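PDB 1ZYL: stress response kinase A from Escherichia coli, which phosphorylates proteins, itself included, on serine and threonine with ATP, and probably helps the cell withstand stress linked to reactive oxygen species. Local coordinates for residues P83-N91 against F103-G111; L140-E151 against L218-Q228. All coordinates share one frame; numbering follows the deposited sequence.

Contact 1 (P83-N91 against F103-G111)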
loop_
_atom_site.group_PDB
_atom_site.type_symbol
_atom_site.label_atom_id
_atom_site.label_comp_id
_atom_site.label_asym_id
_atom_site.label_seq_id
_atom_site.Cartn_x
_atom_site.Cartn_y
_atom_site.Cartn_z
ATOM N N PRO A 83 6.480 7.784 13.942
ATOM C CA PRO A 83 7.140 8.400 12.785
ATOM C C PRO A 83 6.345 8.493 11.486
ATOM O O PRO A 83 6.567 7.715 10.563
ATOM C CB PRO A 83 8.395 7.545 12.611
ATOM C CG PRO A 83 8.661 7.031 13.970
ATOM C CD PRO A 83 7.285 6.655 14.440
ATOM N N VAL A 84 5.429 9.448 11.411
ATOM C CA VAL A 84 4.623 9.654 10.213
ATOM C C VAL A 84 4.351 11.146 10.090
ATOM O O VAL A 84 4.397 11.865 11.081
ATOM C CB VAL A 84 3.269 8.909 10.296
ATOM C CG1 VAL A 84 3.498 7.422 10.459
ATOM C CG2 VAL A 84 2.446 9.443 11.448
ATOM N N ALA A 85 4.077 11.623 8.886
ATOM C CA ALA A 85 3.794 13.041 8.716
ATOM C C ALA A 85 2.296 13.269 8.552
ATOM O O ALA A 85 1.687 12.840 7.577
ATOM C CB ALA A 85 4.541 13.592 7.518
ATOM N N ALA A 86 1.701 13.941 9.526
ATOM C CA ALA A 86 0.280 14.223 9.475
ATOM C C ALA A 86 0.043 15.395 8.533
ATOM O O ALA A 86 0.902 16.261 8.379
ATOM C CB ALA A 86 -0.234 14.557 10.869
ATOM N N PRO A 87 -1.119 15.426 7.871
ATOM C CA PRO A 87 -1.418 16.527 6.952
ATOM C C PRO A 87 -1.630 17.818 7.743
ATOM O O PRO A 87 -2.135 17.777 8.863
ATOM C CB PRO A 87 -2.687 16.052 6.265
ATOM C CG PRO A 87 -3.351 15.236 7.343
ATOM C CD PRO A 87 -2.215 14.443 7.899
ATOM N N VAL A 88 -1.238 18.953 7.169
ATOM C CA VAL A 88 -1.402 20.246 7.836
ATOM C C VAL A 88 -2.855 20.708 7.843
ATOM O O VAL A 88 -3.609 20.433 6.911
ATOM C CB VAL A 88 -0.580 21.344 7.149
ATOM C CG1 VAL A 88 -0.954 22.703 7.719
ATOM C CG2 VAL A 88 0.901 21.083 7.340
ATOM N N ALA A 89 -3.246 21.423 8.891
ATOM C CA ALA A 89 -4.616 21.914 8.984
ATOM C C ALA A 89 -4.710 23.336 8.445
ATOM O O ALA A 89 -3.781 24.134 8.587
ATOM C CB ALA A 89 -5.092 21.865 10.429
ATOM N N PHE A 90 -5.835 23.652 7.819
ATOM C CA PHE A 90 -6.015 24.985 7.271
ATOM C C PHE A 90 -7.307 25.663 7.690
ATOM O O PHE A 90 -8.308 25.627 6.970
ATOM C CB PHE A 90 -5.910 24.949 5.747
ATOM C CG PHE A 90 -4.512 24.746 5.253
ATOM C CD1 PHE A 90 -3.578 25.770 5.347
ATOM C CD2 PHE A 90 -4.111 23.515 4.731
ATOM C CE1 PHE A 90 -2.259 25.573 4.931
ATOM C CE2 PHE A 90 -2.792 23.306 4.312
ATOM C CZ PHE A 90 -1.865 24.337 4.413
ATOM N N ASN A 91 -7.264 26.274 8.871
ATOM C CA ASN A 91 -8.389 27.018 9.414
ATOM C C ASN A 91 -9.685 26.216 9.417
ATOM O O ASN A 91 -10.743 26.724 9.033
ATOM C CB ASN A 91 -8.566 28.309 8.608
ATOM C CG ASN A 91 -7.264 29.094 8.469
ATOM O OD1 ASN A 91 -7.169 30.018 7.662
ATOM N ND2 ASN A 91 -6.260 28.732 9.263
ATOM N N PHE A 103 -7.432 17.356 -1.797
ATOM C CA PHE A 103 -5.993 17.393 -1.595
ATOM C C PHE A 103 -5.626 17.772 -0.178
ATOM O O PHE A 103 -6.448 18.314 0.560
ATOM C CB PHE A 103 -5.324 18.362 -2.570
ATOM C CG PHE A 103 -5.731 19.801 -2.393
ATOM C CD1 PHE A 103 -7.028 20.217 -2.661
ATOM C CD2 PHE A 103 -4.794 20.757 -2.019
ATOM C CE1 PHE A 103 -7.383 21.567 -2.565
ATOM C CE2 PHE A 103 -5.143 22.110 -1.922
ATOM C CZ PHE A 103 -6.434 22.512 -2.195
ATOM N N ALA A 104 -4.386 17.470 0.194
ATOM C CA ALA A 104 -3.870 17.771 1.519
ATOM C C ALA A 104 -2.417 18.197 1.372
ATOM O O ALA A 104 -1.801 17.968 0.335
ATOM C CB ALA A 104 -3.975 16.546 2.410
ATOM N N VAL A 105 -1.872 18.819 2.408
ATOM C CA VAL A 105 -0.492 19.282 2.376
ATOM C C VAL A 105 0.283 18.624 3.506
ATOM O O VAL A 105 -0.157 18.642 4.652
ATOM C CB VAL A 105 -0.418 20.823 2.528
ATOM C CG1 VAL A 105 0.997 21.295 2.306
ATOM C CG2 VAL A 105 -1.358 21.494 1.531
ATOM N N PHE A 106 1.430 18.036 3.193
ATOM C CA PHE A 106 2.221 17.380 4.224
ATOM C C PHE A 106 3.616 17.963 4.349
ATOM O O PHE A 106 4.235 18.342 3.353
ATOM C CB PHE A 106 2.362 15.878 3.949
ATOM C CG PHE A 106 1.062 15.148 3.829
ATOM C CD1 PHE A 106 0.287 15.268 2.685
ATOM C CD2 PHE A 106 0.619 14.326 4.858
ATOM C CE1 PHE A 106 -0.912 14.577 2.568
ATOM C CE2 PHE A 106 -0.579 13.630 4.751
ATOM C CZ PHE A 106 -1.349 13.756 3.604
ATOM N N PRO A 107 4.134 18.032 5.586
ATOM C CA PRO A 107 5.468 18.560 5.880
ATOM C C PRO A 107 6.523 17.690 5.213
ATOM O O PRO A 107 6.763 16.570 5.654
ATOM C CB PRO A 107 5.550 18.461 7.400
ATOM C CG PRO A 107 4.121 18.563 7.835
ATOM C CD PRO A 107 3.412 17.709 6.830
ATOM N N SER A 108 7.148 18.190 4.153
ATOM C CA SER A 108 8.177 17.407 3.477
ATOM C C SER A 108 9.114 16.854 4.543
ATOM O O SER A 108 9.809 17.600 5.236
ATOM C CB SER A 108 8.956 18.266 2.483
ATOM O OG SER A 108 9.946 17.495 1.827
ATOM N N VAL A 109 9.109 15.532 4.670
ATOM C CA VAL A 109 9.912 14.832 5.663
ATOM C C VAL A 109 11.417 14.804 5.379
ATOM O O VAL A 109 12.211 15.258 6.201
ATOM C CB VAL A 109 9.401 13.380 5.832
ATOM C CG1 VAL A 109 10.153 12.683 6.953
ATOM C CG2 VAL A 109 7.903 13.388 6.113
ATOM N N GLY A 110 11.807 14.272 4.223
ATOM C CA GLY A 110 13.220 14.192 3.892
ATOM C C GLY A 110 13.823 12.925 4.473
ATOM O O GLY A 110 13.105 12.119 5.061
ATOM N N GLY A 111 15.130 12.740 4.315
ATOM C CA GLY A 111 15.766 11.546 4.850
ATOM C C GLY A 111 16.298 10.583 3.798
ATOM O O GLY A 111 15.949 10.678 2.621
#

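Contact 2 (L140-E151 against L218-Q228)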
loop_
_atom_site.group_PDB
_atom_site.type_symbol
_atom_site.label_atom_id
_atom_site.label_comp_id
_atom_site.label_asym_id
_atom_site.label_seq_id
_atom_site.Cartn_x
_atom_site.Cartn_y
_atom_site.Cartn_z
ATOM N N LEU A 140 -11.533 0.980 14.496
ATOM C CA LEU A 140 -11.473 0.539 13.104
ATOM C C LEU A 140 -12.064 1.516 12.098
ATOM O O LEU A 140 -13.041 2.206 12.378
ATOM C CB LEU A 140 -12.217 -0.790 12.961
ATOM C CG LEU A 140 -11.505 -2.136 13.101
ATOM C CD1 LEU A 140 -10.184 -1.999 13.826
ATOM C CD2 LEU A 140 -12.416 -3.080 13.823
ATOM N N PHE A 141 -11.480 1.565 10.910
ATOM C CA PHE A 141 -12.018 2.432 9.873
ATOM C C PHE A 141 -13.485 2.019 9.690
ATOM O O PHE A 141 -13.898 0.932 10.107
ATOM C CB PHE A 141 -11.234 2.240 8.571
ATOM C CG PHE A 141 -9.832 2.787 8.621
ATOM C CD1 PHE A 141 -8.764 2.046 8.132
ATOM C CD2 PHE A 141 -9.580 4.059 9.141
ATOM C CE1 PHE A 141 -7.464 2.560 8.158
ATOM C CE2 PHE A 141 -8.272 4.590 9.171
ATOM C CZ PHE A 141 -7.219 3.840 8.680
ATOM N N ILE A 142 -14.286 2.893 9.099
ATOM C CA ILE A 142 -15.682 2.564 8.874
ATOM C C ILE A 142 -15.939 2.693 7.396
ATOM O O ILE A 142 -16.755 1.965 6.841
ATOM C CB ILE A 142 -16.628 3.508 9.641
ATOM C CG1 ILE A 142 -16.558 3.207 11.139
ATOM C CG2 ILE A 142 -18.055 3.327 9.156
ATOM C CD1 ILE A 142 -17.426 4.117 11.987
ATOM N N HIS A 143 -15.221 3.615 6.762
ATOM C CA HIS A 143 -15.365 3.853 5.329
ATOM C C HIS A 143 -14.259 3.225 4.483
ATOM O O HIS A 143 -14.518 2.733 3.383
ATOM C CB HIS A 143 -15.450 5.351 5.062
ATOM C CG HIS A 143 -16.668 5.979 5.650
ATOM N ND1 HIS A 143 -17.940 5.548 5.348
ATOM C CD2 HIS A 143 -16.813 6.973 6.558
ATOM C CE1 HIS A 143 -18.819 6.247 6.045
ATOM N NE2 HIS A 143 -18.162 7.118 6.786
ATOM N N ARG A 144 -13.032 3.246 4.991
ATOM C CA ARG A 144 -11.924 2.647 4.274
ATOM C C ARG A 144 -12.140 1.146 4.223
ATOM O O ARG A 144 -12.784 0.568 5.102
ATOM C CB ARG A 144 -10.617 2.925 4.988
ATOM C CG ARG A 144 -10.326 4.380 5.179
ATOM C CD ARG A 144 -8.850 4.599 5.125
ATOM N NE ARG A 144 -8.559 5.716 4.248
ATOM C CZ ARG A 144 -7.633 5.694 3.304
ATOM N NH1 ARG A 144 -7.436 6.768 2.549
ATOM N NH2 ARG A 144 -6.906 4.601 3.117
ATOM N N PRO A 145 -11.599 0.486 3.195
ATOM C CA PRO A 145 -11.757 -0.963 3.062
ATOM C C PRO A 145 -11.136 -1.736 4.208
ATOM O O PRO A 145 -10.232 -1.255 4.898
ATOM C CB PRO A 145 -11.038 -1.279 1.749
ATOM C CG PRO A 145 -11.132 -0.025 0.986
ATOM C CD PRO A 145 -10.895 1.047 2.031
ATOM N N THR A 146 -11.630 -2.940 4.424
ATOM C CA THR A 146 -11.048 -3.784 5.445
ATOM C C THR A 146 -10.644 -5.029 4.656
ATOM O O THR A 146 -11.501 -5.795 4.216
ATOM C CB THR A 146 -12.054 -4.086 6.572
ATOM O OG1 THR A 146 -11.860 -5.417 7.049
ATOM C CG2 THR A 146 -13.463 -3.905 6.084
ATOM N N ILE A 147 -9.333 -5.174 4.439
ATOM C CA ILE A 147 -8.748 -6.268 3.674
ATOM C C ILE A 147 -9.574 -7.548 3.737
ATOM O O ILE A 147 -9.975 -8.009 4.810
ATOM C CB ILE A 147 -7.282 -6.539 4.135
ATOM C CG1 ILE A 147 -6.381 -5.392 3.679
ATOM C CG2 ILE A 147 -6.754 -7.856 3.565
ATOM C CD1 ILE A 147 -4.909 -5.596 4.003
ATOM N N GLY A 148 -9.833 -8.110 2.567
ATOM C CA GLY A 148 -10.614 -9.318 2.480
ATOM C C GLY A 148 -10.618 -9.766 1.038
ATOM O O GLY A 148 -10.120 -9.057 0.160
ATOM N N LEU A 149 -11.197 -10.933 0.786
ATOM C CA LEU A 149 -11.244 -11.513 -0.553
ATOM C C LEU A 149 -12.035 -10.737 -1.612
ATOM O O LEU A 149 -11.702 -10.792 -2.796
ATOM C CB LEU A 149 -11.785 -12.939 -0.459
ATOM C CG LEU A 149 -11.128 -13.818 0.598
ATOM C CD1 LEU A 149 -11.560 -15.252 0.371
ATOM C CD2 LEU A 149 -9.607 -13.692 0.527
ATOM N N ASN A 150 -13.074 -10.018 -1.195
ATOM C CA ASN A 150 -13.891 -9.270 -2.145
ATOM C C ASN A 150 -13.100 -8.308 -3.010
ATOM O O ASN A 150 -13.072 -8.440 -4.229
ATOM C CB ASN A 150 -14.985 -8.487 -1.424
ATOM C CG ASN A 150 -15.710 -7.521 -2.346
ATOM O OD1 ASN A 150 -15.812 -6.326 -2.057
ATOM N ND2 ASN A 150 -16.215 -8.033 -3.461
ATOM N N GLU A 151 -12.470 -7.338 -2.358
ATOM C CA GLU A 151 -11.675 -6.313 -3.029
ATOM C C GLU A 151 -10.391 -6.841 -3.644
ATOM O O GLU A 151 -9.958 -6.382 -4.702
ATOM C CB GLU A 151 -11.308 -5.208 -2.035
ATOM C CG GLU A 151 -10.506 -4.079 -2.641
ATOM C CD GLU A 151 -10.047 -3.091 -1.604
ATOM O OE1 GLU A 151 -9.719 -1.935 -1.963
ATOM O OE2 GLU A 151 -10.007 -3.480 -0.421
ATOM N N LEU A 218 0.060 6.877 3.743
ATOM C CA LEU A 218 -0.974 6.075 4.376
ATOM C C LEU A 218 -2.172 5.944 3.446
ATOM O O LEU A 218 -3.210 5.409 3.828
ATOM C CB LEU A 218 -1.432 6.704 5.687
ATOM C CG LEU A 218 -0.434 6.874 6.831
ATOM C CD1 LEU A 218 -1.229 6.969 8.113
ATOM C CD2 LEU A 218 0.537 5.710 6.919
ATOM N N ASP A 219 -2.020 6.432 2.220
ATOM C CA ASP A 219 -3.101 6.381 1.241
ATOM C C ASP A 219 -3.763 5.004 1.177
ATOM O O ASP A 219 -4.952 4.894 0.866
ATOM C CB ASP A 219 -2.574 6.747 -0.150
ATOM C CG ASP A 219 -3.692 7.008 -1.151
ATOM O OD1 ASP A 219 -3.468 6.809 -2.364
ATOM O OD2 ASP A 219 -4.788 7.428 -0.724
ATOM N N ASP A 220 -2.994 3.958 1.474
ATOM C CA ASP A 220 -3.518 2.595 1.420
ATOM C C ASP A 220 -3.985 2.030 2.747
ATOM O O ASP A 220 -4.553 0.945 2.791
ATOM C CB ASP A 220 -2.493 1.657 0.780
ATOM C CG ASP A 220 -2.619 1.607 -0.747
ATOM O OD1 ASP A 220 -1.578 1.496 -1.441
ATOM O OD2 ASP A 220 -3.763 1.667 -1.253
ATOM N N ALA A 221 -3.767 2.773 3.823
ATOM C CA ALA A 221 -4.199 2.336 5.146
ATOM C C ALA A 221 -5.541 1.634 4.993
ATOM O O ALA A 221 -6.482 2.187 4.433
ATOM C CB ALA A 221 -4.330 3.541 6.086
ATOM N N ARG A 222 -5.618 0.408 5.490
ATOM C CA ARG A 222 -6.830 -0.385 5.385
ATOM C C ARG A 222 -7.005 -1.141 6.692
ATOM O O ARG A 222 -6.125 -1.097 7.543
ATOM C CB ARG A 222 -6.656 -1.367 4.225
ATOM C CG ARG A 222 -7.866 -1.529 3.326
ATOM C CD ARG A 222 -7.484 -2.119 1.966
ATOM N NE ARG A 222 -6.598 -1.232 1.228
ATOM C CZ ARG A 222 -6.676 -1.039 -0.083
ATOM N NH1 ARG A 222 -5.833 -0.216 -0.692
ATOM N NH2 ARG A 222 -7.605 -1.662 -0.788
ATOM N N ASN A 223 -8.141 -1.802 6.881
ATOM C CA ASN A 223 -8.306 -2.600 8.095
ATOM C C ASN A 223 -7.858 -4.014 7.709
ATOM O O ASN A 223 -8.321 -4.574 6.712
ATOM C CB ASN A 223 -9.768 -2.652 8.567
ATOM C CG ASN A 223 -10.290 -1.304 9.066
ATOM O OD1 ASN A 223 -9.581 -0.554 9.743
ATOM N ND2 ASN A 223 -11.552 -1.005 8.751
ATOM N N GLY A 224 -6.946 -4.589 8.481
ATOM C CA GLY A 224 -6.485 -5.929 8.172
ATOM C C GLY A 224 -5.702 -6.557 9.305
ATOM O O GLY A 224 -5.712 -6.053 10.428
ATOM N N PRO A 225 -5.012 -7.672 9.042
ATOM C CA PRO A 225 -4.217 -8.366 10.057
ATOM C C PRO A 225 -2.832 -7.748 10.187
ATOM O O PRO A 225 -2.179 -7.435 9.183
ATOM C CB PRO A 225 -4.168 -9.789 9.529
ATOM C CG PRO A 225 -4.067 -9.567 8.074
ATOM C CD PRO A 225 -5.065 -8.455 7.797
ATOM N N ALA A 226 -2.387 -7.582 11.430
ATOM C CA ALA A 226 -1.088 -6.994 11.719
ATOM C C ALA A 226 -0.007 -7.484 10.762
ATOM O O ALA A 226 0.805 -6.685 10.290
ATOM C CB ALA A 226 -0.698 -7.282 13.157
ATOM N N VAL A 227 0.004 -8.782 10.464
ATOM C CA VAL A 227 1.001 -9.336 9.547
ATOM C C VAL A 227 1.170 -8.561 8.249
ATOM O O VAL A 227 2.269 -8.537 7.685
ATOM C CB VAL A 227 0.698 -10.783 9.146
ATOM C CG1 VAL A 227 1.576 -11.717 9.924
ATOM C CG2 VAL A 227 -0.754 -11.098 9.376
ATOM N N GLN A 228 0.087 -7.942 7.778
ATOM C CA GLN A 228 0.108 -7.180 6.531
ATOM C C GLN A 228 1.251 -6.183 6.468
ATOM O O GLN A 228 1.862 -6.011 5.420
ATOM C CB GLN A 228 -1.200 -6.417 6.345
ATOM C CG GLN A 228 -1.886 -6.665 5.021
ATOM C CD GLN A 228 -0.974 -6.480 3.829
ATOM O OE1 GLN A 228 -0.666 -5.357 3.425
ATOM N NE2 GLN A 228 -0.534 -7.592 3.256
#

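Contact 1 (P83-N91 against F103-G111)
A104 CB lies 4.1 Å from P87 CB. V105 comes next and touches with both backbone and side chain. Its carbonyl O accepts the backbone N-H of V88, with V88 N 2.8 Å from V105 O. The bond is nearly straight, 172° at the hydrogen. P87 CA also lies near this oxygen. The side chain of V105 turns to F90 and crosses it at about a right angle. V105 CG2 lies 3.6 Å from F90 CE2, while V105 CB sits at the edge of the ring, in its plane. V88 CG1 lies over one face of the same ring, so F90 is flanked by both of these valines.

Strand 101-107 and the loop 83-91 belong to the smaller lobe of a protein-kinase-like fold; residues 108-111 lead on toward the larger lobe. Strand 101-107 lies between 52-57 and 96-98 in its antiparallel sheet. Segment 83-91 is part of the loop between helix 64-79 and strand 96-98.

F106 has CG beside its own backbone N (chi1 -57°), and its ring lies alongside the P87 side chain. P87 CB makes a CH-pi contact over one face, 3.9 Å from the F106 ring centroid. A85 O approaches the ring edge in plane, 3.3 Å from F106 CD2. Y57 of the neighbouring strand also touches F106. The P107 ring touches two residues: P107 CD lies 3.3 Å from A86 O, and P107 CG 4.1 Å from V88 CG2. Beyond it, V109 CG2 packs on A85 CB at 3.6 Å, and V109 O accepts a hydrogen bond from R210.

Contact 2 (L140-E151 against L218-Q228)
R144 reaches across the contact with a chain bent at chi2 and chi3. Its NH2 serves two backbone carbonyls of the turn 218-221. R144 NH2 lies 2.8 Å from A221 O and meets a lone pair in the carbonyl plane. R144 NH2 is 3.0 Å from D219 O, but comes from above that carbonyl plane. Both oxygens lie in the guanidinium plane, which fixes how the group is turned. NH1 pairs with E70, and W62 adds a cation-pi contact. With an alanine here, A221 O is likely to lose this donor and E70 a charge partner.

The buried part is close-knit. R144 CD sits over the centre of the F141 ring, and F141 CE1 lies 3.9 Å from A221 CB. N223 has CG beside its backbone N (chi1 -68°), which brings the amide to F141. F141 N donates to a lone pair of N223 OD1 over 3.1 Å; N223 ND2 returns a weak bond to F141 O. The amide and ring planes are 27° apart. I147 packs its CG1 3.9 Å from R222 CD. The backbones of T146 and N223 join in a single beta bridge.

E151 is partly exposed. It forms a salt bridge with R222 NH2 at the guanidinium edge, though the exact spacing is in doubt. R222 also pairs with D220, which R61 holds as well.

The outer rim is looser. L140 only skirts N223, and the exposed side chain of T146 rests its CB on N223 CB.

Segment 218-228 directly follows D217, a probable magnesium ligand, and lies close to the probable proton acceptor D201. The segment probably corresponds to the start of the activation segment, just after the metal-binding aspartate of the kinase fold.

Contact 1 belongs to the smaller lobe, and contact 2 lies in the larger lobe where it meets the smaller one, beside the probable catalytic residues. Their centres are 22 Å apart, and their nearest atoms about 5 Å, without touching. Contact 1 is only partly buried and lies far from the middle of the chain. Contact 2 is mostly buried and nearer that middle. Apolar side chains dominate contact 1, with one backbone bond across it. Contact 2 relies on arginines, an asparagine amide and a salt bridge. No segment is shared, yet helix 64-79 touches both: L75, V78 and H71 meet contact 1, whereas E69 and E70 meet contact 2.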